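Side-chain contacts in sulfotransferase (Mycobacterium tuberculosis, PDB 2ZQ5), which probably transfers a sulfuryl group from the donor PAPS to an acceptor, as in other members of the sulfotransferase family: residues A[41-44]-A[45-49]; A[59-62]-A[63-66]; A[175-178]-A[179-182]; A[282-285]-A[286-289]; A[204-207]-A[208-212]. All blocks are in the same frame, centred on the assembly; numbering follows the deposited sequence.

Contact 1 of 5, residues A[41-44]-A[45-49]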
loop_
_atom_site.group_PDB
_atom_site.type_symbol
_atom_site.label_atom_id
_atom_site.label_comp_id
_atom_site.label_asym_id
_atom_site.label_seq_id
_atom_site.Cartn_x
_atom_site.Cartn_y
_atom_site.Cartn_z
ATOM N N GLY A 41 -1.701 -6.650 18.378
ATOM C CA GLY A 41 -0.937 -7.137 19.514
ATOM C C GLY A 41 0.413 -7.690 19.103
ATOM O O GLY A 41 1.430 -7.417 19.742
ATOM N N VAL A 42 0.426 -8.478 18.035
ATOM C CA VAL A 42 1.666 -9.058 17.533
ATOM C C VAL A 42 2.603 -7.954 17.046
ATOM O O VAL A 42 3.808 -7.988 17.299
ATOM C CB VAL A 42 1.384 -10.041 16.378
ATOM C CG1 VAL A 42 2.685 -10.449 15.703
ATOM C CG2 VAL A 42 0.665 -11.270 16.913
ATOM N N LEU A 43 2.044 -6.965 16.359
ATOM C CA LEU A 43 2.836 -5.860 15.846
ATOM C C LEU A 43 3.444 -5.035 16.987
ATOM O O LEU A 43 4.617 -4.659 16.928
ATOM C CB LEU A 43 1.965 -4.976 14.945
ATOM C CG LEU A 43 2.628 -3.800 14.224
ATOM C CD1 LEU A 43 3.791 -4.277 13.367
ATOM C CD2 LEU A 43 1.584 -3.107 13.361
ATOM N N LEU A 44 2.650 -4.763 18.022
ATOM C CA LEU A 44 3.134 -3.996 19.168
ATOM C C LEU A 44 4.238 -4.746 19.898
ATOM O O LEU A 44 5.231 -4.149 20.314
ATOM C CB LEU A 44 1.990 -3.693 20.141
ATOM C CG LEU A 44 1.045 -2.567 19.716
ATOM C CD1 LEU A 44 -0.148 -2.514 20.662
ATOM C CD2 LEU A 44 1.798 -1.245 19.716
ATOM N N ASP A 45 4.066 -6.055 20.065
ATOM C CA ASP A 45 5.086 -6.850 20.739
ATOM C C ASP A 45 6.380 -6.814 19.933
ATOM O O ASP A 45 7.475 -6.813 20.494
ATOM C CB ASP A 45 4.632 -8.305 20.911
ATOM C CG ASP A 45 3.606 -8.477 22.019
ATOM O OD1 ASP A 45 3.312 -7.495 22.736
ATOM O OD2 ASP A 45 3.098 -9.608 22.175
ATOM N N ALA A 46 6.255 -6.780 18.610
ATOM C CA ALA A 46 7.429 -6.740 17.751
ATOM C C ALA A 46 8.137 -5.394 17.876
ATOM O O ALA A 46 9.351 -5.338 18.054
ATOM C CB ALA A 46 7.028 -6.992 16.303
ATOM N N TYR A 47 7.380 -4.304 17.790
ATOM C CA TYR A 47 7.976 -2.977 17.902
ATOM C C TYR A 47 8.718 -2.800 19.214
ATOM O O TYR A 47 9.875 -2.384 19.244
ATOM C CB TYR A 47 6.906 -1.883 17.820
ATOM C CG TYR A 47 6.436 -1.538 16.427
ATOM C CD1 TYR A 47 7.345 -1.298 15.399
ATOM C CD2 TYR A 47 5.076 -1.416 16.144
ATOM C CE1 TYR A 47 6.916 -0.947 14.122
ATOM C CE2 TYR A 47 4.636 -1.061 14.871
ATOM C CZ TYR A 47 5.560 -0.831 13.866
ATOM O OH TYR A 47 5.136 -0.507 12.601
ATOM N N GLN A 48 8.039 -3.130 20.303
ATOM C CA GLN A 48 8.606 -2.952 21.628
ATOM C C GLN A 48 9.633 -3.997 22.051
ATOM O O GLN A 48 10.394 -3.772 22.990
ATOM C CB GLN A 48 7.453 -2.848 22.634
ATOM C CG GLN A 48 6.429 -1.791 22.196
ATOM C CD GLN A 48 5.262 -1.617 23.152
ATOM O OE1 GLN A 48 4.584 -2.579 23.511
ATOM N NE2 GLN A 48 5.013 -0.374 23.555
ATOM N N GLY A 49 9.687 -5.121 21.341
ATOM C CA GLY A 49 10.641 -6.153 21.702
ATOM C C GLY A 49 11.842 -6.343 20.790
ATOM O O GLY A 49 12.836 -6.942 21.204
#
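Residues 41-49 run as regular alpha-helix, with Asp45 N, Ala46 N, Tyr47 N and Gln48 N each bonded to the carbonyl oxygen four residues earlier, from Gly41 O to Leu44 O. The bond from Tyr47 N to Leu43 O measures 2.9 Å. The same two residues carry the side-chain contact one turn apart. Leu43 and Tyr47 lie side by side and point the same way, the leucine branch point CG meeting ring atom CE2 of Tyr47 at 3.5 Å. The methyl CD1 of Leu43 follows along that side of the ring, 3.6 Å from Tyr47 CE2. Two different first torsions bring them together: Leu43 holds CG trans to its main-chain N (chi1 -176°), whereas the ring of Tyr47 sits beside its own N (chi1 -80°). Lower on the ring, Tyr47 CD2 lies 3.4 Å from Leu43 O, the oxygen already taken by the helix bond. Ala46 CB lies 3.4 Å from Leu43 O on a buried flank, while the exposed Asp45 lays its carboxylate carbon CG 3.3 Å from Gly41 O. Leu65 of helix 55-81 touches both Leu43 and Tyr47, and Tyr196 covers Leu43 and Ala46. The arrangement is an i to i+4 leucine-tyrosine pair on the inner face of an amphipathic helix, here helix 36-50, which packs against helices 13-24, 55-81 and 194-201.

Contact 2 of 5, residues A[59-62]-A[63-66]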
loop_
_atom_site.group_PDB
_atom_site.type_symbol
_atom_site.label_atom_id
_atom_site.label_comp_id
_atom_site.label_asym_id
_atom_site.label_seq_id
_atom_site.Cartn_x
_atom_site.Cartn_y
_atom_site.Cartn_z
ATOM N N LYS A 59 7.304 7.556 18.980
ATOM C CA LYS A 59 6.299 8.593 18.788
ATOM C C LYS A 59 5.671 8.460 17.404
ATOM O O LYS A 59 4.450 8.549 17.254
ATOM C CB LYS A 59 6.925 9.984 18.936
ATOM C CG LYS A 59 5.951 11.123 18.665
ATOM C CD LYS A 59 6.640 12.480 18.705
ATOM C CE LYS A 59 5.660 13.596 18.373
ATOM N NZ LYS A 59 6.311 14.936 18.353
ATOM N N MET A 60 6.507 8.232 16.397
ATOM C CA MET A 60 6.020 8.099 15.030
ATOM C C MET A 60 5.126 6.880 14.854
ATOM O O MET A 60 4.045 6.974 14.275
ATOM C CB MET A 60 7.193 8.022 14.047
ATOM C CG MET A 60 8.052 9.279 14.008
ATOM S SD MET A 60 7.088 10.774 13.683
ATOM C CE MET A 60 6.706 10.556 11.973
ATOM N N ASN A 61 5.563 5.731 15.355
ATOM C CA ASN A 61 4.748 4.538 15.206
ATOM C C ASN A 61 3.466 4.608 16.025
ATOM O O ASN A 61 2.449 4.028 15.642
ATOM C CB ASN A 61 5.568 3.294 15.538
ATOM C CG ASN A 61 6.538 2.946 14.430
ATOM O OD1 ASN A 61 6.128 2.672 13.303
ATOM N ND2 ASN A 61 7.830 2.972 14.738
ATOM N N ARG A 62 3.503 5.322 17.146
ATOM C CA ARG A 62 2.306 5.473 17.959
ATOM C C ARG A 62 1.307 6.259 17.109
ATOM O O ARG A 62 0.114 5.951 17.077
ATOM C CB ARG A 62 2.637 6.228 19.254
ATOM C CG ARG A 62 1.436 6.531 20.134
ATOM C CD ARG A 62 1.855 6.977 21.538
ATOM N NE ARG A 62 2.806 8.087 21.529
ATOM C CZ ARG A 62 4.105 7.969 21.791
ATOM N NH1 ARG A 62 4.625 6.785 22.088
ATOM N NH2 ARG A 62 4.889 9.038 21.762
ATOM N N PHE A 63 1.817 7.264 16.403
ATOM C CA PHE A 63 1.001 8.105 15.533
ATOM C C PHE A 63 0.416 7.278 14.384
ATOM O O PHE A 63 -0.775 7.376 14.080
ATOM C CB PHE A 63 1.851 9.243 14.961
ATOM C CG PHE A 63 1.084 10.203 14.095
ATOM C CD1 PHE A 63 0.274 11.181 14.663
ATOM C CD2 PHE A 63 1.169 10.127 12.709
ATOM C CE1 PHE A 63 -0.442 12.072 13.861
ATOM C CE2 PHE A 63 0.456 11.012 11.899
ATOM C CZ PHE A 63 -0.350 11.987 12.477
ATOM N N PHE A 64 1.254 6.459 13.754
ATOM C CA PHE A 64 0.795 5.639 12.637
ATOM C C PHE A 64 -0.249 4.606 13.040
ATOM O O PHE A 64 -1.205 4.367 12.299
ATOM C CB PHE A 64 1.966 4.908 11.969
ATOM C CG PHE A 64 3.067 5.811 11.494
ATOM C CD1 PHE A 64 2.782 7.050 10.930
ATOM C CD2 PHE A 64 4.394 5.406 11.590
ATOM C CE1 PHE A 64 3.807 7.874 10.464
ATOM C CE2 PHE A 64 5.425 6.221 11.126
ATOM C CZ PHE A 64 5.130 7.456 10.565
ATOM N N LEU A 65 -0.066 3.978 14.198
ATOM C CA LEU A 65 -1.017 2.971 14.643
ATOM C C LEU A 65 -2.334 3.611 15.060
ATOM O O LEU A 65 -3.404 3.073 14.774
ATOM C CB LEU A 65 -0.420 2.129 15.778
ATOM C CG LEU A 65 0.799 1.292 15.360
ATOM C CD1 LEU A 65 1.281 0.484 16.552
ATOM C CD2 LEU A 65 0.436 0.363 14.195
ATOM N N ARG A 66 -2.269 4.757 15.730
ATOM C CA ARG A 66 -3.498 5.438 16.115
ATOM C C ARG A 66 -4.212 5.823 14.820
ATOM O O ARG A 66 -5.437 5.732 14.720
ATOM C CB ARG A 66 -3.204 6.705 16.919
ATOM C CG ARG A 66 -4.473 7.405 17.392
ATOM C CD ARG A 66 -4.199 8.791 17.962
ATOM N NE ARG A 66 -3.747 9.715 16.928
ATOM C CZ ARG A 66 -3.538 11.013 17.121
ATOM N NH1 ARG A 66 -3.740 11.549 18.318
ATOM N NH2 ARG A 66 -3.129 11.776 16.116
#
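Phe63 opens the second segment by bonding its N to Lys59 O one helical turn back, and its CB comes 3.2 Å from Met60 O. The ring then swings off the contact, with CG placed trans to the main-chain N (chi1 -178°), and ends on an exposed flank of the helix. Phe64 carries most of the side-chain contact. Its N bonds Met60 O at 2.9 Å, and its ring folds back over that same oxygen: Met60 O stands 3.1 Å above one face, displaced toward the rim. Because CG lies beside the backbone N (chi1 -56°), the ring is laid back along the preceding turn. There the methionine methyl CE meets the far ring atom Phe64 CZ at 3.8 Å, and Met60 CB stands 3.9 Å from Phe64 CE2; the bends in the methionine chain at chi2 and chi3 bring the methyl round to the ring. Asn61 approaches differently, its OD1 lying in the ring plane at the edge, 3.7 Å from Phe64 CD2, with amide and ring planes 79° apart. Leu163 touches both Met60 and Phe64. Next, Leu65 bonds its N to Asn61 O and holds CG 3.2 Å from that oxygen, and its side chain also touches Leu44 and Leu16. Arg66 N closes the run on Arg62 O, and Arg62 itself reaches out to donate from NH1 to Val10 O. This i to i+4 apolar packing of a methionine methyl on a phenylalanine ring lies along one flank of the long alpha-helix 55-81, whose neighbouring flank packs against helix 36-50.

Contact 3 of 5, residues A[175-178]-A[179-182]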
loop_
_atom_site.group_PDB
_atom_site.type_symbol
_atom_site.label_atom_id
_atom_site.label_comp_id
_atom_site.label_asym_id
_atom_site.label_seq_id
_atom_site.Cartn_x
_atom_site.Cartn_y
_atom_site.Cartn_z
ATOM N N TRP A 175 -2.131 -0.219 1.044
ATOM C CA TRP A 175 -1.797 -0.354 2.459
ATOM C C TRP A 175 -2.550 0.688 3.276
ATOM O O TRP A 175 -2.790 0.489 4.464
ATOM C CB TRP A 175 -0.282 -0.237 2.714
ATOM C CG TRP A 175 0.313 1.100 2.408
ATOM C CD1 TRP A 175 0.921 1.481 1.246
ATOM C CD2 TRP A 175 0.347 2.242 3.273
ATOM N NE1 TRP A 175 1.330 2.790 1.332
ATOM C CE2 TRP A 175 0.990 3.281 2.564
ATOM C CE3 TRP A 175 -0.106 2.488 4.576
ATOM C CZ2 TRP A 175 1.194 4.551 3.118
ATOM C CZ3 TRP A 175 0.096 3.753 5.126
ATOM C CH2 TRP A 175 0.742 4.766 4.393
ATOM N N GLN A 176 -2.936 1.793 2.636
ATOM C CA GLN A 176 -3.676 2.837 3.337
ATOM C C GLN A 176 -5.035 2.315 3.789
ATOM O O GLN A 176 -5.630 2.848 4.723
ATOM C CB GLN A 176 -3.841 4.068 2.445
ATOM C CG GLN A 176 -2.588 4.925 2.375
ATOM C CD GLN A 176 -2.510 5.950 3.495
ATOM O OE1 GLN A 176 -2.831 5.662 4.649
ATOM N NE2 GLN A 176 -2.074 7.156 3.156
ATOM N N LEU A 177 -5.523 1.277 3.117
ATOM C CA LEU A 177 -6.791 0.663 3.495
ATOM C C LEU A 177 -6.538 -0.560 4.369
ATOM O O LEU A 177 -7.185 -0.730 5.398
ATOM C CB LEU A 177 -7.596 0.239 2.262
ATOM C CG LEU A 177 -8.130 1.343 1.350
ATOM C CD1 LEU A 177 -8.824 0.709 0.162
ATOM C CD2 LEU A 177 -9.101 2.242 2.117
ATOM N N LEU A 178 -5.587 -1.399 3.961
ATOM C CA LEU A 178 -5.270 -2.619 4.701
ATOM C C LEU A 178 -4.767 -2.357 6.121
ATOM O O LEU A 178 -4.891 -3.220 6.998
ATOM C CB LEU A 178 -4.248 -3.451 3.915
ATOM C CG LEU A 178 -4.744 -3.967 2.559
ATOM C CD1 LEU A 178 -3.566 -4.445 1.735
ATOM C CD2 LEU A 178 -5.759 -5.085 2.755
ATOM N N ARG A 179 -4.205 -1.174 6.355
ATOM C CA ARG A 179 -3.718 -0.838 7.689
ATOM C C ARG A 179 -4.873 -0.872 8.688
ATOM O O ARG A 179 -4.657 -1.048 9.884
ATOM C CB ARG A 179 -3.069 0.553 7.701
ATOM C CG ARG A 179 -4.034 1.677 7.368
ATOM C CD ARG A 179 -3.413 3.066 7.462
ATOM N NE ARG A 179 -4.360 4.059 6.961
ATOM C CZ ARG A 179 -4.426 5.325 7.357
ATOM N NH1 ARG A 179 -3.595 5.791 8.281
ATOM N NH2 ARG A 179 -5.334 6.130 6.819
ATOM N N GLN A 180 -6.099 -0.704 8.199
ATOM C CA GLN A 180 -7.264 -0.730 9.082
ATOM C C GLN A 180 -7.371 -2.078 9.797
ATOM O O GLN A 180 -7.902 -2.160 10.909
ATOM C CB GLN A 180 -8.551 -0.468 8.289
ATOM C CG GLN A 180 -8.696 0.956 7.779
ATOM C CD GLN A 180 -10.072 1.229 7.195
ATOM O OE1 GLN A 180 -11.021 0.478 7.433
ATOM N NE2 GLN A 180 -10.190 2.313 6.439
ATOM N N SER A 181 -6.854 -3.124 9.150
ATOM C CA SER A 181 -6.864 -4.487 9.686
ATOM C C SER A 181 -5.514 -4.849 10.304
ATOM O O SER A 181 -5.325 -5.969 10.789
ATOM C CB SER A 181 -7.154 -5.491 8.569
ATOM O OG SER A 181 -8.364 -5.198 7.895
ATOM N N LEU A 182 -4.582 -3.904 10.280
ATOM C CA LEU A 182 -3.233 -4.116 10.795
ATOM C C LEU A 182 -2.532 -5.300 10.124
ATOM O O LEU A 182 -1.700 -5.970 10.736
ATOM C CB LEU A 182 -3.231 -4.282 12.324
ATOM C CG LEU A 182 -3.367 -3.010 13.182
ATOM C CD1 LEU A 182 -2.407 -1.930 12.685
ATOM C CD2 LEU A 182 -4.795 -2.501 13.134
HETATM O O HOH W 1 -7.983 3.996 5.395
#
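Arg179 folds back onto Gln176 where the short helix 175-178 tightens into a 3-10 turn, within the sulfotransferase fold. The dense part of the contact is gathered round this arginine. Its N bonds Trp175 O, and NE donates to Gln176 O at 2.8 Å with an N-H...O angle of 157°; that oxygen lies in the guanidinium plane, at its edge. Arg179 CG sits between the main-chain N and the carbonyl carbon (chi1 63°), and the chain then extends back past the two carbonyls. Over one guanidinium face stands Gln176 OE1, 3.1 Å above the plane and over its centre, with amide and guanidinium planes 66° apart. The angles are poor for a hydrogen bond, and the partial negative charge of the oxygen would probably suit the cation below it. Gln176 NE2 is held by Glu172 OE1 and also donates to Glu126 OE2. The 3-10 bonds of Gln180 N to Leu177 O and Ser181 N to Leu178 O keep the turn compact.

The other side is looser. The side chains of Leu177 and Gln180 come no nearer than 4.5 Å, CD2 to NE2, while Gln180 OE1 turns away to Arg211 NE. A water completes this side, donating to Gln176 O at 2.7 Å and accepting from Gln180 NE2 at 3.0 Å.

Contact 4 of 5, residues A[282-285]-A[286-289]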
loop_
_atom_site.group_PDB
_atom_site.type_symbol
_atom_site.label_atom_id
_atom_site.label_comp_id
_atom_site.label_asym_id
_atom_site.label_seq_id
_atom_site.Cartn_x
_atom_site.Cartn_y
_atom_site.Cartn_z
ATOM N N GLY A 282 21.650 0.194 8.380
ATOM C CA GLY A 282 22.646 -0.539 7.616
ATOM C C GLY A 282 22.359 -1.971 7.202
ATOM O O GLY A 282 21.376 -2.250 6.517
ATOM N N ALA A 283 23.235 -2.880 7.618
ATOM C CA ALA A 283 23.118 -4.293 7.275
ATOM C C ALA A 283 21.798 -4.936 7.679
ATOM O O ALA A 283 21.336 -5.866 7.019
ATOM C CB ALA A 283 24.281 -5.074 7.880
ATOM N N GLN A 284 21.193 -4.461 8.762
ATOM C CA GLN A 284 19.927 -5.039 9.193
ATOM C C GLN A 284 18.827 -4.725 8.188
ATOM O O GLN A 284 17.958 -5.556 7.930
ATOM C CB GLN A 284 19.533 -4.523 10.575
ATOM C CG GLN A 284 18.377 -5.301 11.197
ATOM C CD GLN A 284 18.685 -6.779 11.355
ATOM O OE1 GLN A 284 18.201 -7.621 10.591
ATOM N NE2 GLN A 284 19.505 -7.104 12.343
ATOM N N ILE A 285 18.857 -3.526 7.614
ATOM C CA ILE A 285 17.857 -3.169 6.614
ATOM C C ILE A 285 18.027 -4.084 5.404
ATOM O O ILE A 285 17.046 -4.556 4.826
ATOM C CB ILE A 285 17.999 -1.698 6.167
ATOM C CG1 ILE A 285 17.680 -0.768 7.342
ATOM C CG2 ILE A 285 17.064 -1.421 4.995
ATOM C CD1 ILE A 285 17.914 0.694 7.039
ATOM N N GLY A 286 19.278 -4.341 5.030
ATOM C CA GLY A 286 19.548 -5.208 3.897
ATOM C C GLY A 286 19.056 -6.625 4.133
ATOM O O GLY A 286 18.433 -7.229 3.256
ATOM N N ALA A 287 19.336 -7.163 5.317
ATOM C CA ALA A 287 18.916 -8.514 5.654
ATOM C C ALA A 287 17.398 -8.630 5.634
ATOM O O ALA A 287 16.851 -9.573 5.062
ATOM C CB ALA A 287 19.454 -8.904 7.029
ATOM N N ASP A 288 16.722 -7.667 6.254
ATOM C CA ASP A 288 15.265 -7.683 6.303
ATOM C C ASP A 288 14.640 -7.536 4.912
ATOM O O ASP A 288 13.660 -8.213 4.597
ATOM C CB ASP A 288 14.751 -6.581 7.240
ATOM C CG ASP A 288 15.084 -6.848 8.702
ATOM O OD1 ASP A 288 15.654 -7.919 9.004
ATOM O OD2 ASP A 288 14.769 -5.989 9.554
ATOM N N ALA A 289 15.211 -6.668 4.078
ATOM C CA ALA A 289 14.680 -6.457 2.729
ATOM C C ALA A 289 14.872 -7.697 1.863
ATOM O O ALA A 289 13.999 -8.056 1.072
ATOM C CB ALA A 289 15.356 -5.252 2.073
#
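Gln284 and Asp288 stand one turn apart on the same flank of the helix, their amide and carboxylate planes inclined at 35° to one another. The glutamine places CG trans to its main-chain N (chi1 -168°) and then bends at chi2, which carries the amide forward along the helix toward the aspartate. The aspartate leans the other way: with CG beside its own N (chi1 -68°), the carboxylate carbon hangs 3.2 Å from Gln284 O. That oxygen also receives Asp288 N at 3.0 Å; the helix bond accounts for it, and the carboxylate merely folds back beside it. Asp288 OD2 accepts a hydrogen bond from His192 ND1, and Gln284 packs on the same histidine, which brings the loop residue against both. On another flank Ala289 N bonds Ile285 O and Ala289 CB lies 3.3 Å from that oxygen; both side chains touch Cys266 of helix 262-272. Gly282 has a positive phi, and the bond from Gly286 N to Gly282 O is weak at 3.3 Å. The arrangement is a glutamine and an aspartate spaced i to i+4 on one flank of the long alpha-helix 282-304, packed beside helix 262-272.

Contact 5 of 5, residues A[204-207]-A[208-212]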
loop_
_atom_site.group_PDB
_atom_site.type_symbol
_atom_site.label_atom_id
_atom_site.label_comp_id
_atom_site.label_asym_id
_atom_site.label_seq_id
_atom_site.Cartn_x
_atom_site.Cartn_y
_atom_site.Cartn_z
ATOM N N ASP A 204 -4.111 -15.760 6.955
ATOM C CA ASP A 204 -5.033 -15.799 5.834
ATOM C C ASP A 204 -5.423 -14.334 5.638
ATOM O O ASP A 204 -6.018 -13.718 6.523
ATOM C CB ASP A 204 -6.267 -16.632 6.179
ATOM C CG ASP A 204 -7.393 -16.434 5.190
ATOM O OD1 ASP A 204 -7.101 -16.159 4.006
ATOM O OD2 ASP A 204 -8.568 -16.560 5.599
ATOM N N TRP A 205 -5.058 -13.769 4.490
ATOM C CA TRP A 205 -5.356 -12.369 4.203
ATOM C C TRP A 205 -6.787 -12.123 3.743
ATOM O O TRP A 205 -7.202 -10.970 3.610
ATOM C CB TRP A 205 -4.441 -11.834 3.100
ATOM C CG TRP A 205 -2.999 -11.606 3.450
ATOM C CD1 TRP A 205 -2.007 -12.542 3.505
ATOM C CD2 TRP A 205 -2.366 -10.335 3.645
ATOM N NE1 TRP A 205 -0.789 -11.930 3.707
ATOM C CE2 TRP A 205 -0.982 -10.576 3.795
ATOM C CE3 TRP A 205 -2.834 -9.014 3.699
ATOM C CZ2 TRP A 205 -0.058 -9.544 3.994
ATOM C CZ3 TRP A 205 -1.916 -7.986 3.895
ATOM C CH2 TRP A 205 -0.543 -8.257 4.040
ATOM N N THR A 206 -7.548 -13.181 3.499
ATOM C CA THR A 206 -8.901 -12.996 2.991
ATOM C C THR A 206 -9.778 -12.011 3.762
ATOM O O THR A 206 -10.387 -11.135 3.160
ATOM C CB THR A 206 -9.624 -14.345 2.838
ATOM O OG1 THR A 206 -8.797 -15.236 2.076
ATOM C CG2 THR A 206 -10.938 -14.154 2.088
ATOM N N PRO A 207 -9.849 -12.121 5.096
ATOM C CA PRO A 207 -10.695 -11.168 5.820
ATOM C C PRO A 207 -10.271 -9.719 5.585
ATOM O O PRO A 207 -11.112 -8.827 5.484
ATOM C CB PRO A 207 -10.534 -11.596 7.278
ATOM C CG PRO A 207 -10.282 -13.074 7.162
ATOM C CD PRO A 207 -9.318 -13.151 6.005
ATOM N N SER A 208 -8.964 -9.491 5.490
ATOM C CA SER A 208 -8.448 -8.144 5.253
ATOM C C SER A 208 -8.816 -7.660 3.857
ATOM O O SER A 208 -9.128 -6.486 3.666
ATOM C CB SER A 208 -6.928 -8.107 5.426
ATOM O OG SER A 208 -6.568 -8.273 6.784
ATOM N N TYR A 209 -8.777 -8.553 2.873
ATOM C CA TYR A 209 -9.140 -8.145 1.522
ATOM C C TYR A 209 -10.643 -7.937 1.395
ATOM O O TYR A 209 -11.095 -7.116 0.601
ATOM C CB TYR A 209 -8.621 -9.148 0.488
ATOM C CG TYR A 209 -7.213 -8.817 0.044
ATOM C CD1 TYR A 209 -6.139 -8.915 0.930
ATOM C CD2 TYR A 209 -6.965 -8.339 -1.242
ATOM C CE1 TYR A 209 -4.854 -8.539 0.552
ATOM C CE2 TYR A 209 -5.677 -7.960 -1.637
ATOM C CZ TYR A 209 -4.629 -8.062 -0.732
ATOM O OH TYR A 209 -3.358 -7.681 -1.096
ATOM N N CYS A 210 -11.420 -8.670 2.182
ATOM C CA CYS A 210 -12.860 -8.487 2.158
ATOM C C CYS A 210 -13.173 -7.076 2.663
ATOM O O CYS A 210 -14.072 -6.403 2.149
ATOM C CB CYS A 210 -13.531 -9.539 3.036
ATOM S SG CYS A 210 -13.671 -11.151 2.232
ATOM N N ARG A 211 -12.424 -6.618 3.662
ATOM C CA ARG A 211 -12.637 -5.274 4.188
ATOM C C ARG A 211 -12.187 -4.250 3.139
ATOM O O ARG A 211 -12.817 -3.205 2.954
ATOM C CB ARG A 211 -11.863 -5.079 5.493
ATOM C CG ARG A 211 -12.234 -3.791 6.202
ATOM C CD ARG A 211 -11.316 -3.479 7.367
ATOM N NE ARG A 211 -11.686 -2.201 7.970
ATOM C CZ ARG A 211 -12.659 -2.048 8.864
ATOM N NH1 ARG A 211 -13.357 -3.096 9.282
ATOM N NH2 ARG A 211 -12.957 -0.836 9.315
ATOM N N HIS A 212 -11.092 -4.563 2.454
ATOM C CA HIS A 212 -10.555 -3.712 1.396
ATOM C C HIS A 212 -11.671 -3.483 0.367
ATOM O O HIS A 212 -11.929 -2.354 -0.049
ATOM C CB HIS A 212 -9.337 -4.428 0.784
ATOM C CG HIS A 212 -8.725 -3.744 -0.401
ATOM N ND1 HIS A 212 -9.187 -3.926 -1.688
ATOM C CD2 HIS A 212 -7.625 -2.960 -0.505
ATOM C CE1 HIS A 212 -8.395 -3.290 -2.532
ATOM N NE2 HIS A 212 -7.438 -2.697 -1.839
#
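Tyr209 packs against Trp205 at the N-terminal end of helix 206-219, where Asp204 provides a side-chain cap of the kind found at helix starts. Followed outward, the tyrosine first puts CB 3.8 Å from Thr206 O. Ring atom CD1 comes next, 3.5 Å from Trp205 O, the carbonyl that also accepts Tyr209 N. One atom farther, CE1 reaches the indole at Trp205 CE3, 3.8 Å away; that carbon lies in the plane of the tyrosine ring, at its edge. The tip leaves the contact, and OH is hydrogen-bonded to Ser234 OG. Tryptophan and tyrosine side chains run at a slant to each other, and Leu242 and Thr245 of helix 239-245 pack on the tyrosine.

A second pair occupies a neighbouring flank, where Thr206 CG2 meets Cys210 SG at 4.1 Å, the two joined more firmly through Cys210 N and Thr206 O at 2.8 Å. The threonine has its hydroxyl beside its main-chain N (chi1 -52°), which puts OG1 on the same side as its N-H, so both can reach Asp204 OD1. Pro207, which has no N-H to offer, suits the first turn, where an N-H would have no carbonyl of a preceding turn to bond; its O accepts Arg211 N. Farther along, Arg211 packs on Arg72, Ser75 and Trp79 of helix 55-81. At the cap, Asp204 OD1 is gripped twice: Thr206 N approaches from above the carboxylate plane, and Thr206 OG1 donates 2.7 Å away to the syn lone pair of Asp204 OD1.

Overall arrangement
From the N terminus the chain enters contact 1 on helix 36-50, turns, and runs through contact 2 on helix 55-81; the two helices pack together through Leu43, Leu44 and Tyr47 against Asn61 and Leu65. Contact 3 follows at the end of helix 175-178, where Leu182 reaches both Leu43 and Leu65 and so joins this pair to the protein interior. Contact 5, at the start of helix 206-219, adjoins contact 3 through Gln180 and Arg211. Contact 4 comes last and stands apart, its centre about 19 Å from that of contact 1. Each contact is local and closes no long loop; all five are in series, with none nested or crossing.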